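Local coordinates for protein thiamine pyrophosphokinase (Saccharomyces cerevisiae, PDB 1IG0) that catalyses the transfer of pyrophosphate from ATP to thiamine, making thiamine diphosphate and AMP as a homodimer with thiamine bound in pockets shared by its two subunits, at residues F55-W59 against L85-P91; S2-N8 against K269-W275. One frame throughout, in Å; residues are numbered along the deposited sequence.

In the fold
The two contacts lie on opposite sides of the chain's centre, with their own centres 44 Å apart and their nearest atoms about 26 Å apart. Contact 1 joins helix 52-61 to the end of helix 83-88 and the turn after it, in the catalytic domain; contact 2 pairs the N-terminal strand with strand 270-272 in the thiamine-binding part. Along the chain, contact 1 is nested within the long loop that contact 2 closes. Only contact 2 touches thiamine (VIB): Cys5, Trp270, Val272 and Trp275 border its pyrimidine end, and the second subunit adds Gln122 and Tyr123 to that pocket across the dimer interface. Contact 1 is packing within one subunit.

Contact 1. Residues F55-W59 against L85-P91; sequences FYKIW and LRIKYLP
An aromatic cluster of Phe55, Tyr56, Trp59 and Tyr89 packs helix 52-61 against the end of helix 83-88 and the loop beyond it. Residues 55-59 are helical, with Trp59 N hydrogen-bonded to Phe55 O (2.9 Å). Tyr89 is the first residue to leave helical geometry (phi/psi -112/58), and its CA lies 8.0 Å from that of Trp59. Trp59 (chi1 t) offers a face to the Tyr89 ring (chi1 m), whose edge meets it in a T-shaped pair: Tyr89 CD2 is 3.3 Å from Trp59 CG, with planes at 87°. Helix 52-61 packs on the parallel part of the α/β sheet, Trp59 touching Leu41 of strand 38-43, while Leu90 and Pro91 lean on helix 103-111. Trp59 CZ2, at the indole edge, lies 3.3 Å from Leu90 O. The Tyr56 ring lies nearly parallel to that of Tyr89 (18°) but slid aside, and its OH, hydrogen-bonded to Arg52, approaches Leu85 CD1 at 3.4 Å. One water links Tyr56 O (2.7 Å) to Tyr89 OH (2.8 Å).

Contact 2. Residues S2-N8 against K269-W275; sequences SEECIEN and KWDVKNW. With VIB (3-(4-amino-2-methyl-pyrimidin-5-ylmethyl)-5-(2-hydroxy-ethyl)-4-methyl-thiazol-3-ium), chain C.
A two-stranded antiparallel sheet, strand 4-7 beside strand 270-272 (axes 4.7 Å apart, at 158°), forms one wall of the thiamine pocket. Glu4-Lys273 and Ile6-Asp271 are hydrogen-bonded pairs (Glu4 N to Lys273 O 3.1 Å, Ile6 N to Asp271 O 2.9 Å); Cys5-Val272 and Glu7-Trp270 are non-hydrogen-bonded pairs. Cys5 (chi1 t), Glu7 (t), Trp270 (m) and Val272 (m) share the thiamine-facing side. The Trp270 indole has a face over the pyrimidine amino group (NE1 to VIB N4A 3.5 Å), while its NE1 donates to Glu7 OE1 (3.2 Å), also hydrogen-bonded to Tyr123 of the second subunit. At Lys273 and Asn274 the chain turns a corner, and Asn274 and Trp275 (chi1 t) face Val262 in a G1 beta bulge. Asn274 ND2 donates to Ser2 O at 3.1 Å. Lys269, extended except for chi2 p, donates from NZ to Asn8 O (2.6 Å). Cys5 SG, Val272 CG1 and Trp275 CZ2 approach methyl CM2 of VIB at 4.0, 3.7 and 3.7 Å.

Contact 1. Residues F55-W59 against L85-P91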
loop_
_atom_site.group_PDB
_atom_site.type_symbol
_atom_site.label_atom_id
_atom_site.label_comp_id
_atom_site.label_asym_id
_atom_site.label_seq_id
_atom_site.Cartn_x
_atom_site.Cartn_y
_atom_site.Cartn_z
ATOM N N PHE B 55 -1.158 22.019 5.619
ATOM C CA PHE B 55 0.066 22.110 4.832
ATOM C C PHE B 55 0.925 23.273 5.319
ATOM O O PHE B 55 2.122 23.116 5.560
ATOM C CB PHE B 55 -0.271 22.313 3.353
ATOM C CG PHE B 55 0.938 22.406 2.465
ATOM C CD1 PHE B 55 1.630 21.261 2.086
ATOM C CD2 PHE B 55 1.399 23.642 2.027
ATOM C CE1 PHE B 55 2.766 21.345 1.282
ATOM C CE2 PHE B 55 2.533 23.738 1.223
ATOM C CZ PHE B 55 3.217 22.586 0.850
ATOM N N TYR B 56 0.304 24.440 5.458
ATOM C CA TYR B 56 0.995 25.641 5.913
ATOM C C TYR B 56 1.689 25.398 7.248
ATOM O O TYR B 56 2.823 25.828 7.462
ATOM C CB TYR B 56 -0.003 26.791 6.082
ATOM C CG TYR B 56 -0.800 27.135 4.842
ATOM C CD1 TYR B 56 -2.062 27.721 4.950
ATOM C CD2 TYR B 56 -0.295 26.891 3.565
ATOM C CE1 TYR B 56 -2.805 28.052 3.818
ATOM C CE2 TYR B 56 -1.029 27.222 2.426
ATOM C CZ TYR B 56 -2.282 27.800 2.560
ATOM O OH TYR B 56 -3.018 28.124 1.444
ATOM N N LYS B 57 0.991 24.711 8.146
ATOM C CA LYS B 57 1.514 24.418 9.475
ATOM C C LYS B 57 2.682 23.439 9.452
ATOM O O LYS B 57 3.715 23.678 10.078
ATOM C CB LYS B 57 0.399 23.863 10.364
ATOM C CG LYS B 57 0.817 23.637 11.807
ATOM C CD LYS B 57 1.336 24.926 12.425
ATOM C CE LYS B 57 1.723 24.732 13.879
ATOM N NZ LYS B 57 2.243 25.992 14.479
ATOM N N ILE B 58 2.513 22.331 8.740
ATOM C CA ILE B 58 3.560 21.323 8.642
ATOM C C ILE B 58 4.795 21.906 7.962
ATOM O O ILE B 58 5.926 21.546 8.288
ATOM C CB ILE B 58 3.062 20.092 7.856
ATOM C CG1 ILE B 58 2.025 19.340 8.696
ATOM C CG2 ILE B 58 4.232 19.192 7.492
ATOM C CD1 ILE B 58 1.369 18.188 7.977
ATOM N N TRP B 59 4.572 22.809 7.016
ATOM C CA TRP B 59 5.678 23.445 6.313
ATOM C C TRP B 59 6.452 24.322 7.296
ATOM O O TRP B 59 7.681 24.295 7.338
ATOM C CB TRP B 59 5.145 24.290 5.151
ATOM C CG TRP B 59 6.218 24.942 4.325
ATOM C CD1 TRP B 59 6.965 26.035 4.661
ATOM C CD2 TRP B 59 6.664 24.536 3.024
ATOM N NE1 TRP B 59 7.849 26.335 3.650
ATOM C CE2 TRP B 59 7.688 25.429 2.634
ATOM C CE3 TRP B 59 6.303 23.499 2.152
ATOM C CZ2 TRP B 59 8.348 25.324 1.404
ATOM C CZ3 TRP B 59 6.961 23.393 0.926
ATOM C CH2 TRP B 59 7.976 24.301 0.568
ATOM N N LEU B 85 1.682 32.967 -2.081
ATOM C CA LEU B 85 1.911 31.758 -1.304
ATOM C C LEU B 85 2.896 30.832 -2.009
ATOM O O LEU B 85 3.779 30.256 -1.375
ATOM C CB LEU B 85 0.589 31.024 -1.056
ATOM C CG LEU B 85 -0.397 31.732 -0.123
ATOM C CD1 LEU B 85 -1.648 30.882 0.043
ATOM C CD2 LEU B 85 0.264 31.981 1.228
ATOM N N ARG B 86 2.746 30.694 -3.323
ATOM C CA ARG B 86 3.639 29.841 -4.095
ATOM C C ARG B 86 5.087 30.266 -3.873
ATOM O O ARG B 86 5.964 29.427 -3.674
ATOM C CB ARG B 86 3.303 29.916 -5.584
ATOM C CG ARG B 86 4.325 29.228 -6.473
ATOM C CD ARG B 86 4.006 29.435 -7.940
ATOM N NE ARG B 86 2.981 28.519 -8.423
ATOM C CZ ARG B 86 2.354 28.657 -9.586
ATOM N NH1 ARG B 86 2.643 29.679 -10.381
ATOM N NH2 ARG B 86 1.451 27.763 -9.963
ATOM N N ILE B 87 5.328 31.573 -3.911
ATOM C CA ILE B 87 6.667 32.111 -3.700
ATOM C C ILE B 87 7.078 31.913 -2.246
ATOM O O ILE B 87 8.261 31.769 -1.935
ATOM C CB ILE B 87 6.721 33.620 -4.052
ATOM C CG1 ILE B 87 6.821 33.793 -5.568
ATOM C CG2 ILE B 87 7.907 34.287 -3.366
ATOM C CD1 ILE B 87 8.095 33.223 -6.166
ATOM N N LYS B 88 6.090 31.903 -1.360
ATOM C CA LYS B 88 6.341 31.719 0.062
ATOM C C LYS B 88 6.732 30.278 0.369
ATOM O O LYS B 88 7.450 30.015 1.333
ATOM C CB LYS B 88 5.095 32.094 0.869
ATOM C CG LYS B 88 5.197 31.782 2.356
ATOM C CD LYS B 88 3.931 32.186 3.097
ATOM C CE LYS B 88 3.979 31.753 4.556
ATOM N NZ LYS B 88 5.136 32.348 5.282
ATOM N N TYR B 89 6.264 29.347 -0.456
ATOM C CA TYR B 89 6.564 27.940 -0.232
ATOM C C TYR B 89 7.476 27.300 -1.271
ATOM O O TYR B 89 7.119 26.307 -1.909
ATOM C CB TYR B 89 5.258 27.152 -0.106
ATOM C CG TYR B 89 4.426 27.614 1.067
ATOM C CD1 TYR B 89 3.404 28.547 0.903
ATOM C CD2 TYR B 89 4.708 27.170 2.356
ATOM C CE1 TYR B 89 2.686 29.030 1.997
ATOM C CE2 TYR B 89 4.003 27.644 3.454
ATOM C CZ TYR B 89 2.994 28.573 3.269
ATOM O OH TYR B 89 2.302 29.051 4.359
ATOM N N LEU B 90 8.662 27.877 -1.428
ATOM C CA LEU B 90 9.652 27.366 -2.365
ATOM C C LEU B 90 10.437 26.257 -1.674
ATOM O O LEU B 90 10.826 26.395 -0.515
ATOM C CB LEU B 90 10.626 28.477 -2.772
ATOM C CG LEU B 90 10.087 29.693 -3.529
ATOM C CD1 LEU B 90 11.171 30.753 -3.626
ATOM C CD2 LEU B 90 9.624 29.275 -4.915
ATOM N N PRO B 91 10.671 25.136 -2.368
ATOM C CA PRO B 91 11.429 24.042 -1.755
ATOM C C PRO B 91 12.912 24.404 -1.733
ATOM O O PRO B 91 13.363 25.230 -2.529
ATOM C CB PRO B 91 11.136 22.867 -2.680
ATOM C CG PRO B 91 11.050 23.533 -4.015
ATOM C CD PRO B 91 10.222 24.769 -3.723
HETATM O O HOH W 1 3.528 28.345 6.790
#

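Contact 2. Residues S2-N8 against K269-W275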
loop_
_atom_site.group_PDB
_atom_site.type_symbol
_atom_site.label_atom_id
_atom_site.label_comp_id
_atom_site.label_asym_id
_atom_site.label_seq_id
_atom_site.Cartn_x
_atom_site.Cartn_y
_atom_site.Cartn_z
ATOM N N SER B 2 1.285 -19.222 26.181
ATOM C CA SER B 2 0.216 -19.573 25.263
ATOM C C SER B 2 -0.210 -18.338 24.485
ATOM O O SER B 2 -0.135 -17.217 24.990
ATOM C CB SER B 2 -0.986 -20.125 26.033
ATOM O OG SER B 2 -1.583 -19.116 26.829
ATOM N N GLU B 3 -0.653 -18.548 23.252
ATOM C CA GLU B 3 -1.107 -17.448 22.419
ATOM C C GLU B 3 -2.413 -16.941 23.012
ATOM O O GLU B 3 -3.262 -17.735 23.420
ATOM C CB GLU B 3 -1.350 -17.931 20.991
ATOM C CG GLU B 3 -1.794 -16.841 20.030
ATOM C CD GLU B 3 -2.228 -17.401 18.693
ATOM O OE1 GLU B 3 -1.542 -18.317 18.196
ATOM O OE2 GLU B 3 -3.244 -16.924 18.141
ATOM N N GLU B 4 -2.575 -15.626 23.072
ATOM C CA GLU B 4 -3.802 -15.066 23.613
ATOM C C GLU B 4 -4.209 -13.769 22.932
ATOM O O GLU B 4 -3.375 -13.023 22.418
ATOM C CB GLU B 4 -3.675 -14.826 25.121
ATOM C CG GLU B 4 -5.000 -14.459 25.786
ATOM C CD GLU B 4 -4.870 -14.183 27.273
ATOM O OE1 GLU B 4 -5.914 -13.994 27.933
ATOM O OE2 GLU B 4 -3.729 -14.150 27.782
ATOM N N CYS B 5 -5.511 -13.523 22.933
ATOM C CA CYS B 5 -6.088 -12.325 22.347
ATOM C C CYS B 5 -7.318 -12.000 23.174
ATOM O O CYS B 5 -8.214 -12.832 23.317
ATOM C CB CYS B 5 -6.495 -12.569 20.892
ATOM S SG CYS B 5 -7.349 -11.161 20.128
ATOM N N ILE B 6 -7.356 -10.797 23.731
ATOM C CA ILE B 6 -8.490 -10.394 24.547
ATOM C C ILE B 6 -9.114 -9.120 24.010
ATOM O O ILE B 6 -8.423 -8.268 23.453
ATOM C CB ILE B 6 -8.074 -10.153 26.013
ATOM C CG1 ILE B 6 -7.120 -8.959 26.097
ATOM C CG2 ILE B 6 -7.414 -11.403 26.575
ATOM C CD1 ILE B 6 -6.794 -8.537 27.514
ATOM N N GLU B 7 -10.425 -8.998 24.175
ATOM C CA GLU B 7 -11.138 -7.818 23.718
ATOM C C GLU B 7 -11.389 -6.931 24.928
ATOM O O GLU B 7 -12.149 -7.287 25.827
ATOM C CB GLU B 7 -12.464 -8.212 23.069
ATOM C CG GLU B 7 -13.156 -7.065 22.360
ATOM C CD GLU B 7 -14.408 -7.502 21.632
ATOM O OE1 GLU B 7 -14.332 -8.470 20.847
ATOM O OE2 GLU B 7 -15.465 -6.872 21.840
ATOM N N ASN B 8 -10.729 -5.780 24.946
ATOM C CA ASN B 8 -10.854 -4.830 26.043
ATOM C C ASN B 8 -12.061 -3.928 25.921
ATOM O O ASN B 8 -12.648 -3.795 24.847
ATOM C CB ASN B 8 -9.629 -3.909 26.102
ATOM C CG ASN B 8 -8.423 -4.569 26.709
ATOM O OD1 ASN B 8 -8.477 -5.069 27.831
ATOM N ND2 ASN B 8 -7.312 -4.563 25.980
ATOM N N LYS B 269 -7.734 -2.202 21.638
ATOM C CA LYS B 269 -9.061 -2.796 21.785
ATOM C C LYS B 269 -8.918 -4.310 21.838
ATOM O O LYS B 269 -9.618 -4.989 22.588
ATOM C CB LYS B 269 -9.957 -2.392 20.614
ATOM C CG LYS B 269 -11.353 -2.996 20.658
ATOM C CD LYS B 269 -12.145 -2.565 21.884
ATOM C CE LYS B 269 -13.543 -3.170 21.856
ATOM N NZ LYS B 269 -14.337 -2.808 23.063
ATOM N N TRP B 270 -7.999 -4.827 21.031
ATOM C CA TRP B 270 -7.710 -6.250 20.986
ATOM C C TRP B 270 -6.228 -6.426 21.304
ATOM O O TRP B 270 -5.373 -6.250 20.435
ATOM C CB TRP B 270 -8.030 -6.815 19.600
ATOM C CG TRP B 270 -9.502 -6.928 19.335
ATOM C CD1 TRP B 270 -10.325 -7.960 19.691
ATOM C CD2 TRP B 270 -10.331 -5.960 18.681
ATOM N NE1 TRP B 270 -11.617 -7.692 19.301
ATOM C CE2 TRP B 270 -11.650 -6.469 18.683
ATOM C CE3 TRP B 270 -10.089 -4.705 18.104
ATOM C CZ2 TRP B 270 -12.724 -5.770 18.116
ATOM C CZ3 TRP B 270 -11.161 -4.009 17.540
ATOM C CH2 TRP B 270 -12.461 -4.544 17.557
ATOM N N ASP B 271 -5.931 -6.741 22.562
ATOM C CA ASP B 271 -4.552 -6.947 22.995
ATOM C C ASP B 271 -4.154 -8.399 22.792
ATOM O O ASP B 271 -4.967 -9.305 22.976
ATOM C CB ASP B 271 -4.377 -6.580 24.472
ATOM C CG ASP B 271 -4.153 -5.096 24.686
ATOM O OD1 ASP B 271 -3.498 -4.462 23.832
ATOM O OD2 ASP B 271 -4.614 -4.565 25.717
ATOM N N VAL B 272 -2.897 -8.617 22.422
ATOM C CA VAL B 272 -2.402 -9.966 22.184
ATOM C C VAL B 272 -1.127 -10.275 22.963
ATOM O O VAL B 272 -0.462 -9.374 23.472
ATOM C CB VAL B 272 -2.131 -10.194 20.680
ATOM C CG1 VAL B 272 -3.422 -10.051 19.896
ATOM C CG2 VAL B 272 -1.106 -9.198 20.177
ATOM N N LYS B 273 -0.806 -11.563 23.057
ATOM C CA LYS B 273 0.389 -12.040 23.755
ATOM C C LYS B 273 0.879 -13.297 23.040
ATOM O O LYS B 273 0.068 -14.132 22.644
ATOM C CB LYS B 273 0.065 -12.378 25.214
ATOM C CG LYS B 273 -0.466 -11.205 26.020
ATOM C CD LYS B 273 -0.750 -11.572 27.474
ATOM C CE LYS B 273 0.527 -11.857 28.250
ATOM N NZ LYS B 273 0.358 -11.552 29.702
ATOM N N ASN B 274 2.195 -13.430 22.881
ATOM C CA ASN B 274 2.775 -14.590 22.201
ATOM C C ASN B 274 1.932 -14.844 20.955
ATOM O O ASN B 274 1.524 -15.972 20.676
ATOM C CB ASN B 274 2.736 -15.814 23.121
ATOM C CG ASN B 274 3.338 -15.536 24.485
ATOM O OD1 ASN B 274 4.468 -15.061 24.592
ATOM N ND2 ASN B 274 2.584 -15.833 25.540
ATOM N N TRP B 275 1.691 -13.769 20.210
ATOM C CA TRP B 275 0.854 -13.785 19.017
ATOM C C TRP B 275 1.659 -13.664 17.721
ATOM O O TRP B 275 2.121 -12.577 17.370
ATOM C CB TRP B 275 -0.128 -12.615 19.121
ATOM C CG TRP B 275 -1.377 -12.731 18.321
ATOM C CD1 TRP B 275 -2.495 -13.442 18.646
ATOM C CD2 TRP B 275 -1.670 -12.061 17.090
ATOM N NE1 TRP B 275 -3.471 -13.250 17.700
ATOM C CE2 TRP B 275 -2.992 -12.406 16.733
ATOM C CE3 TRP B 275 -0.946 -11.199 16.256
ATOM C CZ2 TRP B 275 -3.606 -11.920 15.573
ATOM C CZ3 TRP B 275 -1.559 -10.713 15.102
ATOM C CH2 TRP B 275 -2.877 -11.076 14.774
HETATM C CM2 VIB C . -5.678 -9.217 17.086
HETATM N N4A VIB C . -10.536 -8.849 16.181
HETATM C CM4 VIB C . -12.591 -4.742 13.963
HETATM O O1 VIB C . -12.055 -5.559 9.338
HETATM C C7 VIB C . -13.069 -4.870 10.078
HETATM C C6 VIB C . -13.575 -5.773 11.232
HETATM C C2 VIB C . -10.480 -7.465 12.903
HETATM S S1 VIB C . -11.394 -7.706 11.381
HETATM C C5 VIB C . -12.385 -6.335 12.007
HETATM C C4 VIB C . -11.933 -5.889 13.210
HETATM N N3 VIB C . -10.909 -6.540 13.643
HETATM C C7A VIB C . -10.231 -6.244 14.936
HETATM C C4A VIB C . -9.247 -8.285 16.096
HETATM N N3A VIB C . -8.144 -8.999 16.614
HETATM C C2A VIB C . -6.852 -8.456 16.537
HETATM N N1A VIB C . -6.664 -7.194 15.945
HETATM C C6A VIB C . -7.762 -6.478 15.427
HETATM C C5A VIB C . -9.059 -7.017 15.500
HETATM O O HOH W 2 -5.371 -15.459 19.445
#